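Local coordinates for stage II sporulation protein SA (Bacillus subtilis, PDB 3O6Q) that acts as the toxin of a type II toxin-antitoxin system, killing sporulating cells at stage II unless the cognate antitoxin SpoIISB neutralises it, at residues N24-Y29 / Y135-S140; G43-Y48 / E116-V121; K54-Y59 / T139-I144; N64-L69 / K123-S128. All coordinates share one frame; numbering follows the deposited sequence.

How the interactions relate
Interactions 1 and 3 are buried helix-helix contacts that share helix 132-148, which meets the long helix 7-35 through Leu137 and helix 45-61 one turn on through Leu141. In both, a leucine methyl lies over a tyrosine ring and no hydrogen bond crosses. Their centres are 9 Å apart, and Tyr29 of interaction 1 touches Leu141 and Ile144 of interaction 3. Interaction 4 is partly buried and held mainly by backbone hydrogen bonds between strands 66-71 and 118-125. Interaction 2, at the surface, joins the start of helix 45-61 to a hairpin and mixes one aliphatic side chain with polar ends. Leu69 and Tyr120 connect interactions 4 and 2 along the shared sheet.

Interaction 1 of 4, residues N24-Y29 / Y135-S140; sequences NRLKTY and YLLFTS
Tyr29 and Leu137 carry a buried apolar contact between two helices of the domain predicted to be cytoplasmic, the long helix 7-35 and helix 132-148 near the end of the chain. The segments run almost parallel, 11° apart in direction, but with axes 11.7 Å from each other the gap is bridged mainly by the leucine and tyrosine side chains, and no hydrogen bond crosses it. Leu137 places its CD2 methyl over the centre of one face of the Tyr29 ring, 3.8 Å from the ring centroid and 12° off its normal, a CH-pi contact. On Tyr29, CG stands anti to the backbone N (chi1 168°), and the ring extends from there toward helix 132-148. The same methyl is shared with Leu26, whose CD1 comes to 3.9 Å from Leu137 CD2, the two leucines crossing at about a right angle.

Farther along, Tyr29 OH rests 3.6 Å from Ser140 CB. A small residue suits this place because it leaves room for the tyrosine tip, and its buried hydroxyl is satisfied within its own helix: Ser140 OG donates to Leu136 O at 2.7 Å, approaching from the face of the carbonyl plane opposite to Ser140 N. Tyr29 OH is itself hydrogen-bonded to Tyr29 OH of the second subunit, which places this contact at the dimer interface.

Arg25 contributes mainly its aliphatic base here, while its guanidinium forms a salt bridge with Asp134 and a hydrogen bond to Ile129 O. Around the contact, Phe138 turns to helix 45-61, Arg25 reaches Leu65 beside strand 66-71, and Leu26 packs on Leu136 of the second subunit.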
# COMPACT_ATOMS: atom_id res chain seq x y z
N ASN A 24 6.48 2.48 -8.63
CA ASN A 24 7.80 1.98 -8.17
C ASN A 24 7.86 1.81 -6.64
O ASN A 24 8.35 0.78 -6.11
CB ASN A 24 8.97 2.88 -8.60
CG ASN A 24 9.22 2.86 -10.11
OD1 ASN A 24 8.79 1.95 -10.82
ND2 ASN A 24 9.95 3.88 -10.60
N ARG A 25 7.37 2.80 -5.92
CA ARG A 25 7.44 2.75 -4.47
C ARG A 25 6.54 1.63 -3.97
O ARG A 25 6.88 0.96 -3.02
CB ARG A 25 7.07 4.10 -3.86
CG ARG A 25 8.08 5.15 -4.08
CD ARG A 25 7.77 6.46 -3.38
NE ARG A 25 8.81 7.44 -3.60
CZ ARG A 25 8.72 8.73 -3.28
NH1 ARG A 25 7.61 9.25 -2.74
NH2 ARG A 25 9.76 9.52 -3.53
N LEU A 26 5.41 1.41 -4.65
CA LEU A 26 4.49 0.35 -4.24
C LEU A 26 5.06 -1.03 -4.60
O LEU A 26 4.96 -1.97 -3.81
CB LEU A 26 3.08 0.59 -4.80
CG LEU A 26 2.05 -0.42 -4.24
CD1 LEU A 26 1.95 -0.37 -2.69
CD2 LEU A 26 0.69 -0.22 -4.92
N LYS A 27 5.73 -1.14 -5.75
CA LYS A 27 6.52 -2.34 -6.07
C LYS A 27 7.56 -2.67 -5.00
O LYS A 27 7.68 -3.81 -4.56
CB LYS A 27 7.25 -2.15 -7.40
CG LYS A 27 6.37 -2.34 -8.61
CD LYS A 27 7.02 -1.89 -9.87
CE LYS A 27 8.12 -2.84 -10.30
NZ LYS A 27 8.65 -2.33 -11.60
N THR A 28 8.32 -1.69 -4.58
CA THR A 28 9.27 -1.89 -3.49
C THR A 28 8.63 -2.31 -2.20
O THR A 28 9.11 -3.21 -1.54
CB THR A 28 10.09 -0.63 -3.28
OG1 THR A 28 10.78 -0.37 -4.52
CG2 THR A 28 11.13 -0.77 -2.13
N TYR A 29 7.54 -1.65 -1.82
CA TYR A 29 6.84 -1.95 -0.56
C TYR A 29 6.40 -3.42 -0.54
O TYR A 29 6.64 -4.15 0.41
CB TYR A 29 5.65 -0.98 -0.44
CG TYR A 29 4.60 -1.23 0.62
CD1 TYR A 29 4.65 -0.62 1.87
CD2 TYR A 29 3.47 -1.97 0.32
CE1 TYR A 29 3.63 -0.80 2.83
CE2 TYR A 29 2.43 -2.14 1.27
CZ TYR A 29 2.54 -1.58 2.52
OH TYR A 29 1.56 -1.80 3.46
N TYR A 135 2.36 9.27 3.13
CA TYR A 135 1.62 9.19 4.36
C TYR A 135 0.94 7.83 4.47
O TYR A 135 1.04 7.14 5.48
CB TYR A 135 0.57 10.31 4.41
CG TYR A 135 -0.50 10.10 5.42
CD1 TYR A 135 -0.28 10.39 6.74
CD2 TYR A 135 -1.73 9.59 5.06
CE1 TYR A 135 -1.25 10.21 7.68
CE2 TYR A 135 -2.72 9.41 6.00
CZ TYR A 135 -2.47 9.72 7.32
OH TYR A 135 -3.44 9.55 8.32
N LEU A 136 0.27 7.43 3.40
CA LEU A 136 -0.51 6.19 3.42
C LEU A 136 0.39 4.98 3.57
O LEU A 136 0.13 4.13 4.39
CB LEU A 136 -1.40 6.09 2.19
CG LEU A 136 -2.56 7.13 2.21
CD1 LEU A 136 -3.42 7.18 0.91
CD2 LEU A 136 -3.46 6.87 3.47
N LEU A 137 1.48 4.93 2.81
CA LEU A 137 2.38 3.80 2.88
C LEU A 137 3.07 3.77 4.22
O LEU A 137 3.16 2.72 4.87
CB LEU A 137 3.44 3.86 1.78
CG LEU A 137 2.94 3.52 0.38
CD1 LEU A 137 4.01 3.88 -0.63
CD2 LEU A 137 2.51 2.04 0.30
N PHE A 138 3.58 4.90 4.66
CA PHE A 138 4.35 4.84 5.87
C PHE A 138 3.50 4.66 7.10
O PHE A 138 3.94 4.00 8.03
CB PHE A 138 5.33 6.00 5.95
CG PHE A 138 6.55 5.77 5.06
CD1 PHE A 138 7.65 5.11 5.56
CD2 PHE A 138 6.52 6.07 3.73
CE1 PHE A 138 8.73 4.82 4.74
CE2 PHE A 138 7.59 5.77 2.91
CZ PHE A 138 8.69 5.14 3.40
N THR A 139 2.24 5.15 7.10
CA THR A 139 1.36 4.85 8.22
C THR A 139 0.87 3.40 8.18
O THR A 139 0.74 2.77 9.20
CB THR A 139 0.22 5.85 8.40
OG1 THR A 139 -0.68 5.84 7.25
CG2 THR A 139 0.81 7.19 8.63
N SER A 140 0.60 2.87 7.00
CA SER A 140 0.34 1.44 6.84
C SER A 140 1.35 0.58 7.53
O SER A 140 1.01 -0.40 8.18
CB SER A 140 0.36 1.06 5.36
OG SER A 140 -0.78 1.64 4.74

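Interaction 2 of 4, residues G43-Y48 / E116-V121; sequences GSIDAY and ETQNYV
Ile45, in the first turn of helix 45-61, reaches over to the hairpin segment 116-121 and makes most of this surface contact. Its aliphatic branches do the packing. CG2, anti to the backbone N, comes to 3.2 Å from Gln118 OE1 and also lies against Gln118 CB and CG; it sits at the edge of the Tyr120 ring, near the ring plane, 4.4 Å from Tyr120 CE2. CG1, anti to the carbonyl carbon, meets the carboxylate of Glu116, 3.8 Å from Glu116 OE1, while CD1 lies by the hydroxyl of Thr117. A branched residue suits this spot because its arms can cover several neighbours at once, including both the aliphatic part and the amide oxygen of Gln118.

Polar side chains surround Ile45, but no hydrogen bond joins the two segments. Within the strand, Tyr120 OH donates a weak bond to Gln118 OE1 at 2.8 Å. Asp46 OD1 approaches the same hydroxyl, Tyr120 OH, no nearer than 4.0 Å, with carboxylate and ring planes 89° apart.

The helix start has its own bonds. Ser44 is the N-cap: its OG accepts from Ala47 N at 3.2 Å, nearly straight at 165°. Gly43 before it adopts a positive phi, at which a beta carbon would strike the preceding carbonyl oxygen.

Glu116 and Thr117 form the two-residue turn between strands 108-115 and 118-125, with backbone angles close to type II'. The arrangement is thus a serine-capped helix start packed against the tip of a beta hairpin.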
# COMPACT_ATOMS: atom_id res chain seq x y z
N GLY A 43 8.80 -4.09 24.72
CA GLY A 43 9.25 -4.08 26.12
C GLY A 43 9.11 -2.73 26.78
O GLY A 43 9.15 -2.62 27.99
N SER A 44 8.91 -1.69 25.98
CA SER A 44 8.80 -0.35 26.49
C SER A 44 8.47 0.58 25.33
O SER A 44 8.52 0.18 24.18
CB SER A 44 10.12 0.10 27.12
OG SER A 44 11.13 0.20 26.13
N ILE A 45 8.17 1.83 25.66
CA ILE A 45 7.87 2.83 24.67
C ILE A 45 9.08 3.05 23.74
O ILE A 45 8.93 3.09 22.52
CB ILE A 45 7.40 4.13 25.34
CG1 ILE A 45 6.07 3.90 26.05
CG2 ILE A 45 7.18 5.25 24.29
CD1 ILE A 45 5.73 4.98 27.12
N ASP A 46 10.28 3.13 24.32
CA ASP A 46 11.51 3.33 23.53
C ASP A 46 11.85 2.16 22.59
O ASP A 46 12.31 2.40 21.47
CB ASP A 46 12.71 3.64 24.44
CG ASP A 46 12.58 4.98 25.17
OD1 ASP A 46 11.91 5.92 24.63
OD2 ASP A 46 13.16 5.10 26.28
N ALA A 47 11.64 0.92 23.02
CA ALA A 47 11.86 -0.22 22.13
C ALA A 47 10.90 -0.14 20.96
O ALA A 47 11.31 -0.26 19.79
CB ALA A 47 11.68 -1.53 22.85
N TYR A 48 9.62 0.03 21.28
CA TYR A 48 8.60 0.20 20.26
C TYR A 48 9.01 1.31 19.30
O TYR A 48 8.96 1.13 18.10
CB TYR A 48 7.25 0.52 20.91
CG TYR A 48 6.04 0.28 20.01
CD1 TYR A 48 5.25 -0.86 20.17
CD2 TYR A 48 5.72 1.16 19.00
CE1 TYR A 48 4.13 -1.11 19.33
CE2 TYR A 48 4.61 0.92 18.17
CZ TYR A 48 3.82 -0.23 18.35
OH TYR A 48 2.71 -0.48 17.53
N GLU A 116 1.56 4.98 23.10
CA GLU A 116 1.01 5.05 24.44
C GLU A 116 0.78 6.50 24.89
O GLU A 116 -0.19 7.11 24.46
CB GLU A 116 1.85 4.22 25.41
CG GLU A 116 1.64 2.72 25.21
CD GLU A 116 2.57 1.87 26.04
OE1 GLU A 116 2.87 2.25 27.20
OE2 GLU A 116 3.01 0.80 25.53
N THR A 117 1.67 7.05 25.72
CA THR A 117 1.53 8.41 26.20
C THR A 117 2.53 9.36 25.54
O THR A 117 2.55 10.56 25.84
CB THR A 117 1.72 8.49 27.74
OG1 THR A 117 3.01 7.94 28.08
CG2 THR A 117 0.62 7.73 28.51
N GLN A 118 3.38 8.85 24.65
CA GLN A 118 4.51 9.62 24.14
C GLN A 118 4.27 10.11 22.73
O GLN A 118 3.81 9.36 21.87
CB GLN A 118 5.80 8.80 24.22
CG GLN A 118 6.40 8.78 25.63
CD GLN A 118 7.91 8.51 25.64
OE1 GLN A 118 8.52 8.15 24.61
NE2 GLN A 118 8.51 8.67 26.82
N ASN A 119 4.59 11.39 22.51
CA ASN A 119 4.39 12.05 21.23
C ASN A 119 5.62 12.04 20.37
O ASN A 119 6.72 12.29 20.83
CB ASN A 119 3.92 13.49 21.43
CG ASN A 119 2.50 13.56 22.03
OD1 ASN A 119 1.73 12.62 21.92
ND2 ASN A 119 2.20 14.65 22.69
N TYR A 120 5.40 11.77 19.10
CA TYR A 120 6.43 11.76 18.11
C TYR A 120 5.89 12.38 16.83
O TYR A 120 4.70 12.73 16.74
CB TYR A 120 6.87 10.31 17.80
CG TYR A 120 7.48 9.54 18.95
CD1 TYR A 120 8.85 9.46 19.09
CD2 TYR A 120 6.68 8.86 19.88
CE1 TYR A 120 9.43 8.76 20.12
CE2 TYR A 120 7.26 8.14 20.94
CZ TYR A 120 8.65 8.09 21.04
OH TYR A 120 9.30 7.40 22.05
N VAL A 121 6.78 12.54 15.85
CA VAL A 121 6.39 12.98 14.53
C VAL A 121 7.18 12.14 13.55
O VAL A 121 8.38 12.05 13.66
CB VAL A 121 6.64 14.50 14.35
CG1 VAL A 121 6.47 14.91 12.91
CG2 VAL A 121 5.69 15.29 15.20

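Interaction 3 of 4, residues K54-Y59 / T139-I144; sequences KLLKTY and TSLTSI
Leu141 projects from helix 132-148 into helix 45-61, against Leu55, Leu56 and Tyr59, in a buried helix-helix crossing on one side of the antiparallel sheet, an alpha+beta arrangement consistent with a GAF-like domain. The axes approach to 10.0 Å at 134°, and no hydrogen bond crosses, as suits an interface of leucine and tyrosine.

Aliphatic packing comes first. Leu56 CD2 lies 4.3 Å from Leu141 CD1 and equally far from Thr142 CG2, the methyl that gives this threonine its apolar side. Leu55 CG, anti to the backbone N (chi1 -176°), lies 4.2 Å from Leu141 CD2, and Leu55 CD2 rests 3.6 Å from the carbonyl oxygen Leu141 O. Beyond, Ile122 of strand 118-125 backs Leu56 and Thr142, while Leu32 and Leu33 of helix 7-35 touch Tyr59.

Within helix 45-61, Thr58 OG1 and Thr58 N reach Lys54 O from opposite faces of its carbonyl plane. Thr139 OG1 is hydrogen-bonded to Gln30 of the second subunit.

The aromatic contact uses both ends of the Leu141 fork. CD1 sits 3.7 Å from Tyr59 CG, at the root of the ring, and CD2 lies over the ring face, 3.7 Å from the Tyr59 centroid and 13° off the normal.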
# COMPACT_ATOMS: atom_id res chain seq x y z
N LYS A 54 13.14 1.77 12.72
CA LYS A 54 13.97 0.90 11.83
C LYS A 54 13.20 0.36 10.64
O LYS A 54 13.76 0.14 9.57
CB LYS A 54 14.61 -0.29 12.58
CG LYS A 54 15.63 0.13 13.64
CD LYS A 54 16.66 -0.93 13.95
CE LYS A 54 17.80 -0.35 14.82
NZ LYS A 54 18.87 -1.36 15.16
N LEU A 55 11.90 0.17 10.84
CA LEU A 55 11.03 -0.34 9.81
C LEU A 55 10.81 0.72 8.75
O LEU A 55 10.92 0.47 7.55
CB LEU A 55 9.69 -0.74 10.43
CG LEU A 55 8.69 -1.39 9.49
CD1 LEU A 55 9.31 -2.59 8.81
CD2 LEU A 55 7.36 -1.71 10.27
N LEU A 56 10.48 1.92 9.21
CA LEU A 56 10.32 3.05 8.29
C LEU A 56 11.61 3.20 7.49
O LEU A 56 11.57 3.29 6.29
CB LEU A 56 9.96 4.35 9.03
CG LEU A 56 8.67 4.37 9.87
CD1 LEU A 56 8.48 5.73 10.45
CD2 LEU A 56 7.47 4.03 9.08
N LYS A 57 12.75 3.17 8.16
CA LYS A 57 14.03 3.30 7.48
C LYS A 57 14.32 2.20 6.48
O LYS A 57 14.86 2.47 5.42
CB LYS A 57 15.16 3.41 8.47
CG LYS A 57 15.32 4.84 8.96
CD LYS A 57 16.19 4.98 10.17
CE LYS A 57 16.18 6.43 10.61
NZ LYS A 57 16.84 6.56 11.92
N THR A 58 13.92 0.97 6.77
CA THR A 58 14.15 -0.13 5.85
C THR A 58 13.50 0.16 4.49
O THR A 58 14.08 -0.05 3.42
CB THR A 58 13.63 -1.45 6.47
OG1 THR A 58 14.45 -1.78 7.61
CG2 THR A 58 13.63 -2.58 5.45
N TYR A 59 12.30 0.68 4.54
CA TYR A 59 11.51 0.97 3.36
C TYR A 59 11.96 2.24 2.67
O TYR A 59 12.14 2.26 1.45
CB TYR A 59 10.02 1.01 3.75
CG TYR A 59 9.43 -0.39 3.86
CD1 TYR A 59 9.77 -1.25 4.92
CD2 TYR A 59 8.59 -0.89 2.86
CE1 TYR A 59 9.24 -2.55 4.97
CE2 TYR A 59 8.04 -2.18 2.93
CZ TYR A 59 8.37 -3.00 3.96
OH TYR A 59 7.84 -4.29 3.95
N THR A 139 2.24 5.15 7.10
CA THR A 139 1.36 4.85 8.22
C THR A 139 0.87 3.40 8.18
O THR A 139 0.74 2.77 9.20
CB THR A 139 0.22 5.85 8.40
OG1 THR A 139 -0.68 5.84 7.25
CG2 THR A 139 0.81 7.19 8.63
N SER A 140 0.60 2.87 7.00
CA SER A 140 0.34 1.44 6.84
C SER A 140 1.35 0.58 7.53
O SER A 140 1.01 -0.40 8.18
CB SER A 140 0.36 1.06 5.36
OG SER A 140 -0.78 1.64 4.74
N LEU A 141 2.61 0.95 7.43
CA LEU A 141 3.67 0.15 8.02
C LEU A 141 3.64 0.17 9.55
O LEU A 141 3.89 -0.83 10.21
CB LEU A 141 5.04 0.67 7.55
CG LEU A 141 5.60 0.30 6.19
CD1 LEU A 141 6.80 1.22 5.96
CD2 LEU A 141 6.02 -1.19 6.19
N THR A 142 3.37 1.33 10.12
CA THR A 142 3.18 1.45 11.56
C THR A 142 2.03 0.56 12.00
O THR A 142 2.09 -0.01 13.07
CB THR A 142 2.86 2.91 11.99
OG1 THR A 142 1.62 3.33 11.41
CG2 THR A 142 3.96 3.89 11.56
N SER A 143 1.00 0.43 11.19
CA SER A 143 -0.12 -0.47 11.52
C SER A 143 0.29 -1.93 11.45
O SER A 143 -0.03 -2.69 12.35
CB SER A 143 -1.34 -0.20 10.65
OG SER A 143 -1.87 1.09 10.96
N ILE A 144 1.04 -2.29 10.42
CA ILE A 144 1.57 -3.64 10.32
C ILE A 144 2.48 -3.95 11.49
O ILE A 144 2.42 -5.03 12.04
CB ILE A 144 2.34 -3.84 9.02
CG1 ILE A 144 1.38 -3.70 7.82
CG2 ILE A 144 3.05 -5.20 9.04
CD1 ILE A 144 2.06 -3.23 6.54

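Interaction 4 of 4, residues N64-L69 / K123-S128; sequences NLTASL and KLTSDS
Thr66 and Thr125 face each other across an antiparallel strand pair of the four-stranded sheet, in which strand 66-71 is an outermost strand of the chain and 118-125 its neighbour. They form a hydrogen-bonded pair, with Thr66 N to Thr125 O at 2.8 Å and Thr125 N to Thr66 O at 3.0 Å; Ser68 and Lys123 form the next such pair. The threonine side chains lie side by side, pointing the same way. Thr125 OG1 stands between its backbone N and carbonyl carbon (chi1 67°), 3.6 Å from Thr66 CB. Beta-branched threonine is at home in a strand, and its hydroxyl suits this more exposed face. Lys123, on the same face, has an extended chain that carries its amine away from strand 66-71.

On the other face Ala67 and Leu124 make the non-hydrogen-bonded pair. Alanine leaves room for the larger leucine: Leu124 CD2 closes to 3.4 Å on Ala67 CB. Ala60 of helix 45-61 covers Ala67, and Phe138 of helix 132-148 covers Leu124.

Where strand 118-125 ends and strand 66-71 begins, Leu65 CB packs 3.8 Å from Ser126 CB. Leu65 CG stands between its backbone N and carbonyl carbon (chi1 70°), and the side chain goes on to meet Arg25 and Phe138. Ser126 OG, anti to its backbone N, donates to Asn64 O at 3.0 Å, in the plane of that carbonyl, and accepts from Ser128 OG at 3.2 Å.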
# COMPACT_ATOMS: atom_id res chain seq x y z
N ASN A 64 14.22 6.34 -2.23
CA ASN A 64 14.51 7.70 -2.69
C ASN A 64 13.74 8.77 -1.91
O ASN A 64 13.16 9.72 -2.49
CB ASN A 64 14.25 7.82 -4.21
CG ASN A 64 15.21 6.93 -5.04
OD1 ASN A 64 16.42 7.02 -4.89
ND2 ASN A 64 14.65 6.05 -5.89
N LEU A 65 13.76 8.56 -0.59
CA LEU A 65 13.21 9.46 0.37
C LEU A 65 13.76 9.05 1.74
O LEU A 65 14.23 7.93 1.91
CB LEU A 65 11.66 9.44 0.31
CG LEU A 65 10.82 8.24 0.78
CD1 LEU A 65 10.31 8.46 2.18
CD2 LEU A 65 9.62 8.02 -0.18
N THR A 66 13.70 9.96 2.72
CA THR A 66 14.19 9.71 4.07
C THR A 66 13.00 9.72 5.04
O THR A 66 12.19 10.61 4.99
CB THR A 66 15.17 10.82 4.51
OG1 THR A 66 16.17 10.99 3.51
CG2 THR A 66 15.88 10.47 5.81
N ALA A 67 12.94 8.72 5.92
CA ALA A 67 11.94 8.66 6.98
C ALA A 67 12.65 8.58 8.34
O ALA A 67 13.73 7.98 8.46
CB ALA A 67 11.03 7.49 6.79
N SER A 68 12.04 9.22 9.34
CA SER A 68 12.56 9.25 10.71
C SER A 68 11.39 9.34 11.66
O SER A 68 10.31 9.76 11.29
CB SER A 68 13.43 10.47 10.94
OG SER A 68 14.45 10.58 9.98
N LEU A 69 11.64 8.93 12.90
CA LEU A 69 10.71 9.02 13.99
C LEU A 69 11.33 10.00 14.97
O LEU A 69 12.40 9.75 15.51
CB LEU A 69 10.52 7.66 14.65
CG LEU A 69 9.36 7.65 15.67
CD1 LEU A 69 8.08 8.16 15.05
CD2 LEU A 69 9.08 6.27 16.22
N LYS A 123 8.79 12.06 10.33
CA LYS A 123 9.29 12.95 9.30
C LYS A 123 9.60 12.22 8.02
O LYS A 123 10.49 11.38 8.00
CB LYS A 123 10.56 13.62 9.79
CG LYS A 123 11.16 14.67 8.85
CD LYS A 123 12.30 15.41 9.54
CE LYS A 123 13.02 16.37 8.60
NZ LYS A 123 14.28 16.97 9.19
N LEU A 124 8.90 12.57 6.94
CA LEU A 124 9.24 12.12 5.57
C LEU A 124 9.70 13.27 4.67
O LEU A 124 8.94 14.23 4.43
CB LEU A 124 8.03 11.50 4.90
CG LEU A 124 7.27 10.41 5.67
CD1 LEU A 124 6.10 9.98 4.83
CD2 LEU A 124 8.15 9.22 6.07
N THR A 125 10.92 13.17 4.15
CA THR A 125 11.44 14.13 3.17
C THR A 125 12.00 13.43 1.94
O THR A 125 12.28 12.24 1.97
CB THR A 125 12.59 14.97 3.73
OG1 THR A 125 13.70 14.10 3.95
CG2 THR A 125 12.17 15.69 5.01
N SER A 126 12.19 14.20 0.87
CA SER A 126 12.61 13.63 -0.40
C SER A 126 13.18 14.74 -1.24
O SER A 126 12.68 15.84 -1.25
CB SER A 126 11.43 12.98 -1.11
OG SER A 126 11.79 12.38 -2.33
N ASP A 127 14.23 14.41 -1.98
CA ASP A 127 14.76 15.28 -3.01
C ASP A 127 13.85 15.35 -4.24
O ASP A 127 13.81 16.39 -4.89
CB ASP A 127 16.17 14.85 -3.40
CG ASP A 127 17.22 15.37 -2.42
OD1 ASP A 127 17.19 16.59 -2.05
OD2 ASP A 127 18.10 14.57 -2.03
N SER A 128 13.13 14.27 -4.55
CA SER A 128 12.10 14.33 -5.59
C SER A 128 10.76 14.75 -4.99
O SER A 128 10.49 15.95 -4.95
CB SER A 128 11.96 13.02 -6.38
OG SER A 128 11.76 11.91 -5.53